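PDB 2EBA: putative glutaryl-CoA dehydrogenase from Thermus thermophilus, which is an acyl-CoA dehydrogenase-like flavoprotein that carries flavin-adenine dinucleotide in a tetrameric assembly. Local coordinates for residues E124-F129 with N168-A173; G186-T191 with L226-A231; T12-E17 with A68-A73. All blocks are in the same frame, centred on the assembly; numbering follows the deposited sequence.

Contact 1 of 3, residues E124-F129 with N168-A173; sequences EMVGCF and NLAHLA. With FAD (flavin-adenine dinucleotide), chain I.
His171 turns its imidazole edge toward the backbone of Val126, the two side chains crossing at about a right angle. Val126 N lies in the ring plane, 3.0 Å from His171 ND1, but the bond is bent (126°) and weak. The Val126 carbonyl is held more firmly by the His171 amide (His171 N to Val126 O 2.8 Å). Met125 slides past the imidazole in the opposite direction, its CG 3.6 Å from His171 ND1. With CG anti to the backbone N (chi1 156°) and a bend at chi3, the Met125 chain brings CE against the Leu172 side chain, a tight fit at 3.2 Å to Leu172 CD2. Cys128 puts SG beside Ala173 CB, 3.4 Å away, as neighbours on one face of the sheet, while Leu172 lies on the other. A backbone hydrogen bond from Cys128 N to Leu172 O (3.1 Å) joins the parallel strands. Past them, Phe129 O accepts from flavin N3 of FAD (3.0 Å), with FAD O2 near the plane of the Phe129 ring, at its edge. Phe116 of helix 110-121 touches both Met125 and Leu172, helix 235-269 packs on Phe129, and strand 184-190 borders strand 172-178 in the same sheet.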
loop_
_atom_site.group_PDB
_atom_site.type_symbol
_atom_site.label_atom_id
_atom_site.label_comp_id
_atom_site.label_asym_id
_atom_site.label_seq_id
_atom_site.Cartn_x
_atom_site.Cartn_y
_atom_site.Cartn_z
ATOM N N GLU A 124 24.531 -38.313 2.476
ATOM C CA GLU A 124 25.560 -39.088 1.816
ATOM C C GLU A 124 25.401 -39.019 0.296
ATOM O O GLU A 124 26.342 -39.279 -0.445
ATOM C CB GLU A 124 25.465 -40.517 2.324
ATOM C CG GLU A 124 26.317 -41.514 1.627
ATOM C CD GLU A 124 26.273 -42.837 2.345
ATOM O OE1 GLU A 124 26.792 -43.828 1.782
ATOM O OE2 GLU A 124 25.718 -42.871 3.476
ATOM N N MET A 125 24.197 -38.671 -0.147
ATOM C CA MET A 125 23.916 -38.487 -1.565
ATOM C C MET A 125 22.879 -37.388 -1.781
ATOM O O MET A 125 21.719 -37.528 -1.394
ATOM C CB MET A 125 23.433 -39.797 -2.191
ATOM C CG MET A 125 22.598 -39.614 -3.447
ATOM S SD MET A 125 21.686 -41.103 -3.900
ATOM C CE MET A 125 20.063 -40.420 -4.226
ATOM N N VAL A 126 23.308 -36.295 -2.404
ATOM C CA VAL A 126 22.460 -35.122 -2.595
ATOM C C VAL A 126 21.610 -35.130 -3.873
ATOM O O VAL A 126 22.057 -35.553 -4.936
ATOM C CB VAL A 126 23.317 -33.835 -2.533
ATOM C CG1 VAL A 126 24.663 -34.110 -3.110
ATOM C CG2 VAL A 126 22.649 -32.685 -3.284
ATOM N N GLY A 127 20.374 -34.655 -3.748
ATOM C CA GLY A 127 19.489 -34.624 -4.890
ATOM C C GLY A 127 18.991 -33.249 -5.286
ATOM O O GLY A 127 19.251 -32.260 -4.617
ATOM N N CYS A 128 18.280 -33.195 -6.405
ATOM C CA CYS A 128 17.710 -31.952 -6.897
ATOM C C CYS A 128 16.346 -32.266 -7.514
ATOM O O CYS A 128 15.995 -33.421 -7.745
ATOM C CB CYS A 128 18.648 -31.285 -7.919
ATOM S SG CYS A 128 18.943 -32.255 -9.407
ATOM N N PHE A 129 15.580 -31.224 -7.785
ATOM C CA PHE A 129 14.239 -31.381 -8.308
ATOM C C PHE A 129 14.146 -30.564 -9.581
ATOM O O PHE A 129 14.254 -29.345 -9.560
ATOM C CB PHE A 129 13.281 -30.892 -7.222
ATOM C CG PHE A 129 11.833 -30.905 -7.595
ATOM C CD1 PHE A 129 11.259 -29.812 -8.213
ATOM C CD2 PHE A 129 11.023 -31.956 -7.220
ATOM C CE1 PHE A 129 9.897 -29.752 -8.446
ATOM C CE2 PHE A 129 9.644 -31.915 -7.447
ATOM C CZ PHE A 129 9.079 -30.803 -8.059
ATOM N N ASN A 168 24.354 -28.849 -9.492
ATOM C CA ASN A 168 25.726 -29.366 -9.591
ATOM C C ASN A 168 26.238 -30.157 -8.376
ATOM O O ASN A 168 27.385 -30.604 -8.364
ATOM C CB ASN A 168 26.715 -28.231 -9.886
ATOM C CG ASN A 168 26.697 -27.815 -11.330
ATOM O OD1 ASN A 168 25.712 -27.270 -11.818
ATOM N ND2 ASN A 168 27.788 -28.079 -12.030
ATOM N N LEU A 169 25.404 -30.330 -7.357
ATOM C CA LEU A 169 25.813 -31.081 -6.177
ATOM C C LEU A 169 25.179 -32.466 -6.218
ATOM O O LEU A 169 25.719 -33.430 -5.672
ATOM C CB LEU A 169 25.350 -30.370 -4.893
ATOM C CG LEU A 169 25.809 -28.953 -4.533
ATOM C CD1 LEU A 169 25.089 -28.487 -3.268
ATOM C CD2 LEU A 169 27.302 -28.935 -4.314
ATOM N N ALA A 170 24.039 -32.555 -6.898
ATOM C CA ALA A 170 23.250 -33.780 -6.973
ATOM C C ALA A 170 23.801 -34.973 -7.732
ATOM O O ALA A 170 24.433 -34.833 -8.775
ATOM C CB ALA A 170 21.859 -33.449 -7.505
ATOM N N HIS A 171 23.544 -36.157 -7.182
ATOM C CA HIS A 171 23.931 -37.409 -7.815
ATOM C C HIS A 171 22.631 -37.916 -8.417
ATOM O O HIS A 171 22.628 -38.627 -9.418
ATOM C CB HIS A 171 24.417 -38.441 -6.802
ATOM C CG HIS A 171 25.382 -37.897 -5.801
ATOM N ND1 HIS A 171 24.974 -37.259 -4.649
ATOM C CD2 HIS A 171 26.736 -37.893 -5.779
ATOM C CE1 HIS A 171 26.038 -36.886 -3.957
ATOM N NE2 HIS A 171 27.118 -37.259 -4.621
ATOM N N LEU A 172 21.520 -37.538 -7.793
ATOM C CA LEU A 172 20.202 -37.958 -8.252
ATOM C C LEU A 172 19.368 -36.729 -8.598
ATOM O O LEU A 172 19.316 -35.773 -7.833
ATOM C CB LEU A 172 19.506 -38.777 -7.159
ATOM C CG LEU A 172 18.366 -39.683 -7.624
ATOM C CD1 LEU A 172 18.914 -40.708 -8.609
ATOM C CD2 LEU A 172 17.728 -40.370 -6.436
ATOM N N ALA A 173 18.709 -36.765 -9.753
ATOM C CA ALA A 173 17.890 -35.649 -10.209
ATOM C C ALA A 173 16.468 -36.099 -10.522
ATOM O O ALA A 173 16.245 -36.888 -11.439
ATOM C CB ALA A 173 18.524 -34.999 -11.450
HETATM P PA FAD I . 7.487 -16.795 -15.276
HETATM O O1A FAD I . 7.589 -16.372 -16.725
HETATM O O2A FAD I . 6.769 -18.064 -14.892
HETATM O O5B FAD I . 6.886 -15.535 -14.454
HETATM C C5B FAD I . 7.237 -14.262 -14.614
HETATM C C4B FAD I . 6.318 -13.188 -14.092
HETATM O O4B FAD I . 4.828 -13.487 -14.561
HETATM C C3B FAD I . 5.942 -13.599 -12.568
HETATM O O3B FAD I . 5.534 -12.374 -11.968
HETATM C C2B FAD I . 4.603 -14.371 -12.501
HETATM O O2B FAD I . 3.834 -14.020 -11.415
HETATM C C1B FAD I . 3.896 -13.738 -13.673
HETATM N N9A FAD I . 2.924 -14.796 -14.187
HETATM C C8A FAD I . 3.249 -15.983 -14.673
HETATM N N7A FAD I . 2.076 -16.594 -15.046
HETATM C C5A FAD I . 1.035 -15.754 -14.791
HETATM C C6A FAD I . -0.388 -15.827 -14.963
HETATM N N6A FAD I . -0.978 -16.922 -15.473
HETATM N N1A FAD I . -1.164 -14.757 -14.589
HETATM C C2A FAD I . -0.603 -13.628 -14.060
HETATM N N3A FAD I . 0.755 -13.534 -13.885
HETATM C C4A FAD I . 1.587 -14.578 -14.252
HETATM N N1 FAD I . 12.410 -24.658 -10.057
HETATM C C2 FAD I . 12.441 -26.016 -9.843
HETATM O O2 FAD I . 11.643 -26.761 -10.437
HETATM N N3 FAD I . 13.355 -26.555 -8.978
HETATM C C4 FAD I . 14.253 -25.753 -8.314
HETATM O O4 FAD I . 15.086 -26.265 -7.542
HETATM C C4X FAD I . 14.240 -24.358 -8.522
HETATM N N5 FAD I . 15.145 -23.531 -7.888
HETATM C C5X FAD I . 15.161 -22.176 -8.116
HETATM C C6 FAD I . 16.130 -21.362 -7.474
HETATM C C7 FAD I . 16.174 -19.967 -7.727
HETATM C C7M FAD I . 17.246 -19.165 -7.019
HETATM C C8 FAD I . 15.230 -19.374 -8.624
HETATM C C8M FAD I . 15.208 -17.896 -8.953
HETATM C C9 FAD I . 14.271 -20.187 -9.252
HETATM C C9A FAD I . 14.208 -21.602 -9.024
HETATM N N10 FAD I . 13.275 -22.448 -9.660
HETATM C C10 FAD I . 13.287 -23.804 -9.424
HETATM C "C1'" FAD I . 12.283 -21.934 -10.616
HETATM C "C2'" FAD I . 11.212 -21.076 -10.008
HETATM O "O2'" FAD I . 10.199 -21.909 -9.466
HETATM C "C3'" FAD I . 10.722 -20.159 -11.089
HETATM O "O3'" FAD I . 11.593 -19.032 -11.130
HETATM C "C4'" FAD I . 9.297 -19.657 -10.885
HETATM O "O4'" FAD I . 8.352 -20.646 -11.306
HETATM C "C5'" FAD I . 9.056 -18.396 -11.692
HETATM O "O5'" FAD I . 8.916 -18.721 -13.060
HETATM P P FAD I . 9.828 -18.102 -14.248
HETATM O O1P FAD I . 11.141 -17.605 -13.729
HETATM O O2P FAD I . 9.879 -19.135 -15.347
HETATM O O3P FAD I . 8.992 -16.807 -14.685
#

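Contact 2 of 3, residues G186-T191 with L226-A231; sequences GFLVPT and LRLPKA
Gly186 and Leu228 are joined by a backbone hydrogen bond, Leu228 N to Gly186 O at 2.7 Å, and Leu228 CB also lies against that carbonyl. The Gly186 amide points to a water that ties the corner together: it accepts from Gly186 N and Arg227 NH1 and donates to the carbonyls of Leu228 and Ala231, four bonds in all. In Phe187, chi1 of -49° places CG beside the backbone N, and from there the ring reaches Arg227. Phe187 CE2 lies 3.7 Å from Arg227 CD, on the aliphatic part of that side chain, and the ring and guanidinium planes stand 75° apart; Arg227 NE pairs with Glu224 in a salt bridge. Leu188 makes the second backbone hydrogen bond, Leu188 N to Leu226 O at 2.7 Å and nearly straight (172°). Its side chain crosses that of Leu228 at about a right angle, with Leu188 CD1 3.6 Å from Leu228 CD1, and touches Gln112 of helix 110-121 and Ile104 of helix 87-107. Pro190 meets Leu226 tip to tip, Pro190 CD lying 3.9 Å from Leu226 CD2. The two hydrogen bonds flank a single bridge between Phe187 and Arg227, by which the loop leading from strand 220-223 to helix 235-269 lines the edge of strand 184-190, joining the beta region of an acyl-CoA dehydrogenase fold to its C-terminal helices.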
loop_
_atom_site.group_PDB
_atom_site.type_symbol
_atom_site.label_atom_id
_atom_site.label_comp_id
_atom_site.label_asym_id
_atom_site.label_seq_id
_atom_site.Cartn_x
_atom_site.Cartn_y
_atom_site.Cartn_z
ATOM N N GLY A 186 7.633 -39.094 -13.460
ATOM C CA GLY A 186 8.797 -38.676 -12.700
ATOM C C GLY A 186 9.909 -39.704 -12.659
ATOM O O GLY A 186 9.685 -40.855 -12.283
ATOM N N PHE A 187 11.118 -39.281 -13.017
ATOM C CA PHE A 187 12.261 -40.182 -13.026
ATOM C C PHE A 187 13.356 -39.822 -12.029
ATOM O O PHE A 187 13.596 -38.646 -11.742
ATOM C CB PHE A 187 12.870 -40.228 -14.427
ATOM C CG PHE A 187 11.865 -40.446 -15.518
ATOM C CD1 PHE A 187 11.141 -39.377 -16.037
ATOM C CD2 PHE A 187 11.625 -41.724 -16.014
ATOM C CE1 PHE A 187 10.194 -39.578 -17.034
ATOM C CE2 PHE A 187 10.681 -41.934 -17.007
ATOM C CZ PHE A 187 9.964 -40.863 -17.520
ATOM N N LEU A 188 14.004 -40.850 -11.491
ATOM C CA LEU A 188 15.130 -40.675 -10.576
ATOM C C LEU A 188 16.321 -40.893 -11.505
ATOM O O LEU A 188 16.755 -42.018 -11.734
ATOM C CB LEU A 188 15.112 -41.731 -9.465
ATOM C CG LEU A 188 13.799 -41.760 -8.684
ATOM C CD1 LEU A 188 13.893 -42.764 -7.546
ATOM C CD2 LEU A 188 13.496 -40.360 -8.158
ATOM N N VAL A 189 16.814 -39.786 -12.050
ATOM C CA VAL A 189 17.914 -39.764 -13.009
ATOM C C VAL A 189 19.285 -39.531 -12.400
ATOM O O VAL A 189 19.551 -38.462 -11.866
ATOM C CB VAL A 189 17.681 -38.647 -14.053
ATOM C CG1 VAL A 189 18.814 -38.626 -15.075
ATOM C CG2 VAL A 189 16.348 -38.837 -14.722
ATOM N N PRO A 190 20.168 -40.535 -12.460
ATOM C CA PRO A 190 21.506 -40.331 -11.893
ATOM C C PRO A 190 22.139 -39.199 -12.708
ATOM O O PRO A 190 21.879 -39.073 -13.899
ATOM C CB PRO A 190 22.176 -41.683 -12.114
ATOM C CG PRO A 190 21.019 -42.645 -11.982
ATOM C CD PRO A 190 19.941 -41.950 -12.793
ATOM N N THR A 191 22.949 -38.360 -12.081
ATOM C CA THR A 191 23.506 -37.246 -12.821
ATOM C C THR A 191 24.722 -37.592 -13.658
ATOM O O THR A 191 25.192 -36.759 -14.430
ATOM C CB THR A 191 23.838 -36.060 -11.888
ATOM O OG1 THR A 191 24.756 -36.482 -10.872
ATOM C CG2 THR A 191 22.559 -35.522 -11.240
ATOM N N LEU A 226 13.854 -47.023 -12.513
ATOM C CA LEU A 226 14.233 -45.713 -11.986
ATOM C C LEU A 226 13.147 -44.653 -12.205
ATOM O O LEU A 226 13.339 -43.465 -11.948
ATOM C CB LEU A 226 15.585 -45.276 -12.580
ATOM C CG LEU A 226 16.724 -45.179 -11.550
ATOM C CD1 LEU A 226 16.582 -46.261 -10.503
ATOM C CD2 LEU A 226 18.062 -45.266 -12.246
ATOM N N ARG A 227 11.991 -45.091 -12.685
ATOM C CA ARG A 227 10.872 -44.183 -12.857
ATOM C C ARG A 227 9.993 -44.339 -11.609
ATOM O O ARG A 227 9.777 -45.451 -11.131
ATOM C CB ARG A 227 10.046 -44.537 -14.093
ATOM C CG ARG A 227 8.850 -43.611 -14.276
ATOM C CD ARG A 227 8.030 -43.971 -15.482
ATOM N NE ARG A 227 7.288 -45.203 -15.276
ATOM C CZ ARG A 227 6.145 -45.281 -14.602
ATOM N NH1 ARG A 227 5.623 -44.187 -14.074
ATOM N NH2 ARG A 227 5.527 -46.447 -14.453
ATOM N N LEU A 228 9.503 -43.230 -11.073
ATOM C CA LEU A 228 8.646 -43.278 -9.899
ATOM C C LEU A 228 7.296 -43.921 -10.280
ATOM O O LEU A 228 6.474 -43.316 -10.979
ATOM C CB LEU A 228 8.445 -41.859 -9.369
ATOM C CG LEU A 228 9.062 -41.447 -8.028
ATOM C CD1 LEU A 228 10.350 -42.188 -7.720
ATOM C CD2 LEU A 228 9.298 -39.952 -8.094
ATOM N N PRO A 229 7.056 -45.164 -9.815
ATOM C CA PRO A 229 5.824 -45.903 -10.106
ATOM C C PRO A 229 4.516 -45.162 -9.862
ATOM O O PRO A 229 3.709 -45.000 -10.781
ATOM C CB PRO A 229 5.965 -47.169 -9.254
ATOM C CG PRO A 229 6.889 -46.753 -8.144
ATOM C CD PRO A 229 7.901 -45.920 -8.870
ATOM N N LYS A 230 4.304 -44.709 -8.630
ATOM C CA LYS A 230 3.087 -43.989 -8.301
ATOM C C LYS A 230 3.033 -42.549 -8.811
ATOM O O LYS A 230 1.977 -41.930 -8.766
ATOM C CB LYS A 230 2.858 -43.991 -6.789
ATOM C CG LYS A 230 2.416 -45.336 -6.225
ATOM C CD LYS A 230 3.580 -46.147 -5.684
ATOM C CE LYS A 230 4.076 -45.596 -4.341
ATOM N NZ LYS A 230 2.999 -45.605 -3.300
ATOM N N ALA A 231 4.152 -42.011 -9.292
ATOM C CA ALA A 231 4.175 -40.634 -9.790
ATOM C C ALA A 231 3.394 -40.483 -11.094
ATOM O O ALA A 231 3.914 -40.774 -12.173
ATOM C CB ALA A 231 5.624 -40.170 -9.995
HETATM O O HOH W 1 6.185 -41.562 -13.064
#

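Contact 3 of 3, residues T12-E17 with A68-A73; sequences TPEEKE and AGVSSA
Glu15 sets CG beside its backbone N (chi1 -57°), and the extended chain beyond carries the carboxylate on to Ser71, whose OG sits between its own backbone N and carbonyl carbon (chi1 74°). Ser71 OG donates over 2.6 Å to Glu15 OE2, which receives it on its anti lone pair, away from the other oxygen. Ala73 CB packs close to the same oxygen, 3.1 Å from Glu15 OE2. The other oxygen is turned back to its own helix: Thr12 N donates to Glu15 OE1 (2.8 Å, nearly straight), approaching 31° out of the carboxylate plane. Thr12 OG1 in turn accepts from Glu15 N, which completes a capping box at the N terminus of helix 13-29, although the place of that hydroxyl is less sure. Glu14 crosses Val70 at a slant, its OE1 3.6 Å from Val70 CB. Ser71 OG also accepts from Ala74 N, so the hydroxyl caps helix 72-85 and also bonds Glu15 in the first turn of helix 13-29. Glu15 OE2 forms a salt bridge with Arg306 of helix 281-309, a charge that would tend to stabilise the carboxylate, and Ala73 packs on Ala305 and Arg306 of that helix.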
loop_
_atom_site.group_PDB
_atom_site.type_symbol
_atom_site.label_atom_id
_atom_site.label_comp_id
_atom_site.label_asym_id
_atom_site.label_seq_id
_atom_site.Cartn_x
_atom_site.Cartn_y
_atom_site.Cartn_z
ATOM N N THR A 12 5.342 -29.007 21.567
ATOM C CA THR A 12 5.676 -30.111 22.448
ATOM C C THR A 12 7.100 -29.866 22.913
ATOM O O THR A 12 7.800 -29.014 22.387
ATOM C CB THR A 12 5.636 -31.483 21.709
ATOM O OG1 THR A 12 6.638 -31.510 20.685
ATOM C CG2 THR A 12 4.272 -31.715 21.065
ATOM N N PRO A 13 7.545 -30.606 23.923
ATOM C CA PRO A 13 8.908 -30.452 24.430
ATOM C C PRO A 13 9.924 -30.849 23.352
ATOM O O PRO A 13 10.979 -30.229 23.234
ATOM C CB PRO A 13 8.935 -31.412 25.605
ATOM C CG PRO A 13 7.539 -31.330 26.106
ATOM C CD PRO A 13 6.730 -31.400 24.851
ATOM N N GLU A 14 9.596 -31.886 22.581
ATOM C CA GLU A 14 10.470 -32.374 21.508
ATOM C C GLU A 14 10.666 -31.296 20.442
ATOM O O GLU A 14 11.782 -31.029 20.008
ATOM C CB GLU A 14 9.865 -33.622 20.848
ATOM C CG GLU A 14 10.782 -34.296 19.809
ATOM C CD GLU A 14 10.019 -35.055 18.706
ATOM O OE1 GLU A 14 9.369 -34.391 17.859
ATOM O OE2 GLU A 14 10.070 -36.310 18.688
ATOM N N GLU A 15 9.562 -30.689 20.022
ATOM C CA GLU A 15 9.604 -29.640 19.017
ATOM C C GLU A 15 10.418 -28.461 19.522
ATOM O O GLU A 15 11.197 -27.877 18.778
ATOM C CB GLU A 15 8.182 -29.193 18.674
ATOM C CG GLU A 15 7.323 -30.338 18.191
ATOM C CD GLU A 15 5.873 -29.967 18.002
ATOM O OE1 GLU A 15 5.334 -29.194 18.820
ATOM O OE2 GLU A 15 5.263 -30.469 17.040
ATOM N N LYS A 16 10.242 -28.118 20.793
ATOM C CA LYS A 16 10.968 -26.993 21.354
ATOM C C LYS A 16 12.451 -27.247 21.445
ATOM O O LYS A 16 13.248 -26.296 21.351
ATOM C CB LYS A 16 10.382 -26.596 22.716
ATOM C CG LYS A 16 9.045 -25.883 22.568
ATOM C CD LYS A 16 8.525 -25.279 23.855
ATOM C CE LYS A 16 8.077 -26.342 24.824
ATOM N NZ LYS A 16 7.069 -25.761 25.727
ATOM N N GLU A 17 12.873 -28.495 21.603
ATOM C CA GLU A 17 14.304 -28.671 21.650
ATOM C C GLU A 17 14.898 -28.820 20.244
ATOM O O GLU A 17 16.130 -28.630 20.094
ATOM C CB GLU A 17 14.717 -29.831 22.571
ATOM C CG GLU A 17 15.849 -29.432 23.544
ATOM C CD GLU A 17 17.250 -29.694 22.973
ATOM O OE1 GLU A 17 17.402 -30.641 22.163
ATOM O OE2 GLU A 17 18.210 -28.979 23.344
ATOM N N ALA A 68 14.078 -38.911 10.816
ATOM C CA ALA A 68 13.989 -38.561 12.228
ATOM C C ALA A 68 12.602 -38.803 12.801
ATOM O O ALA A 68 12.417 -38.842 14.022
ATOM C CB ALA A 68 14.390 -37.112 12.417
ATOM N N GLY A 69 11.630 -38.957 11.912
ATOM C CA GLY A 69 10.267 -39.196 12.340
ATOM C C GLY A 69 9.677 -38.171 13.302
ATOM O O GLY A 69 8.842 -38.526 14.132
ATOM N N VAL A 70 10.098 -36.912 13.211
ATOM C CA VAL A 70 9.548 -35.897 14.099
ATOM C C VAL A 70 8.372 -35.239 13.412
ATOM O O VAL A 70 8.056 -35.577 12.275
ATOM C CB VAL A 70 10.587 -34.838 14.482
ATOM C CG1 VAL A 70 11.756 -35.504 15.168
ATOM C CG2 VAL A 70 11.043 -34.080 13.251
ATOM N N SER A 71 7.730 -34.301 14.104
ATOM C CA SER A 71 6.544 -33.625 13.581
ATOM C C SER A 71 6.789 -32.614 12.486
ATOM O O SER A 71 7.919 -32.225 12.212
ATOM C CB SER A 71 5.799 -32.920 14.710
ATOM O OG SER A 71 6.491 -31.749 15.108
ATOM N N SER A 72 5.698 -32.184 11.867
ATOM C CA SER A 72 5.760 -31.188 10.815
ATOM C C SER A 72 6.169 -29.875 11.453
ATOM O O SER A 72 6.944 -29.118 10.880
ATOM C CB SER A 72 4.403 -31.042 10.127
ATOM O OG SER A 72 4.144 -32.170 9.308
ATOM N N ALA A 73 5.656 -29.615 12.653
ATOM C CA ALA A 73 5.999 -28.393 13.361
ATOM C C ALA A 73 7.527 -28.354 13.515
ATOM O O ALA A 73 8.163 -27.322 13.289
ATOM C CB ALA A 73 5.319 -28.373 14.724
#

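Contact 3 comes first along the chain, bringing the starts of helices 13-29 and 72-85 together and closing a largely helical loop of 50 residues. Contact 1 then closes a loop of 38 residues, with no helix in it, by pairing strands 127-130 and 172-178. Contact 2 closes a third, of 34 residues, between strand 184-190 and the loop before helix 235-269. The three run in series, none enclosing or crossing another. Contacts 1 and 2 share a sheet through neighbouring strands 172-178 and 184-190; just past the end of the second, Thr191 N lies 2.7 Å from His171 O, a probable hydrogen bond. Contact 3 stands apart in the helical region, its centre about 26 Å from that of contact 1.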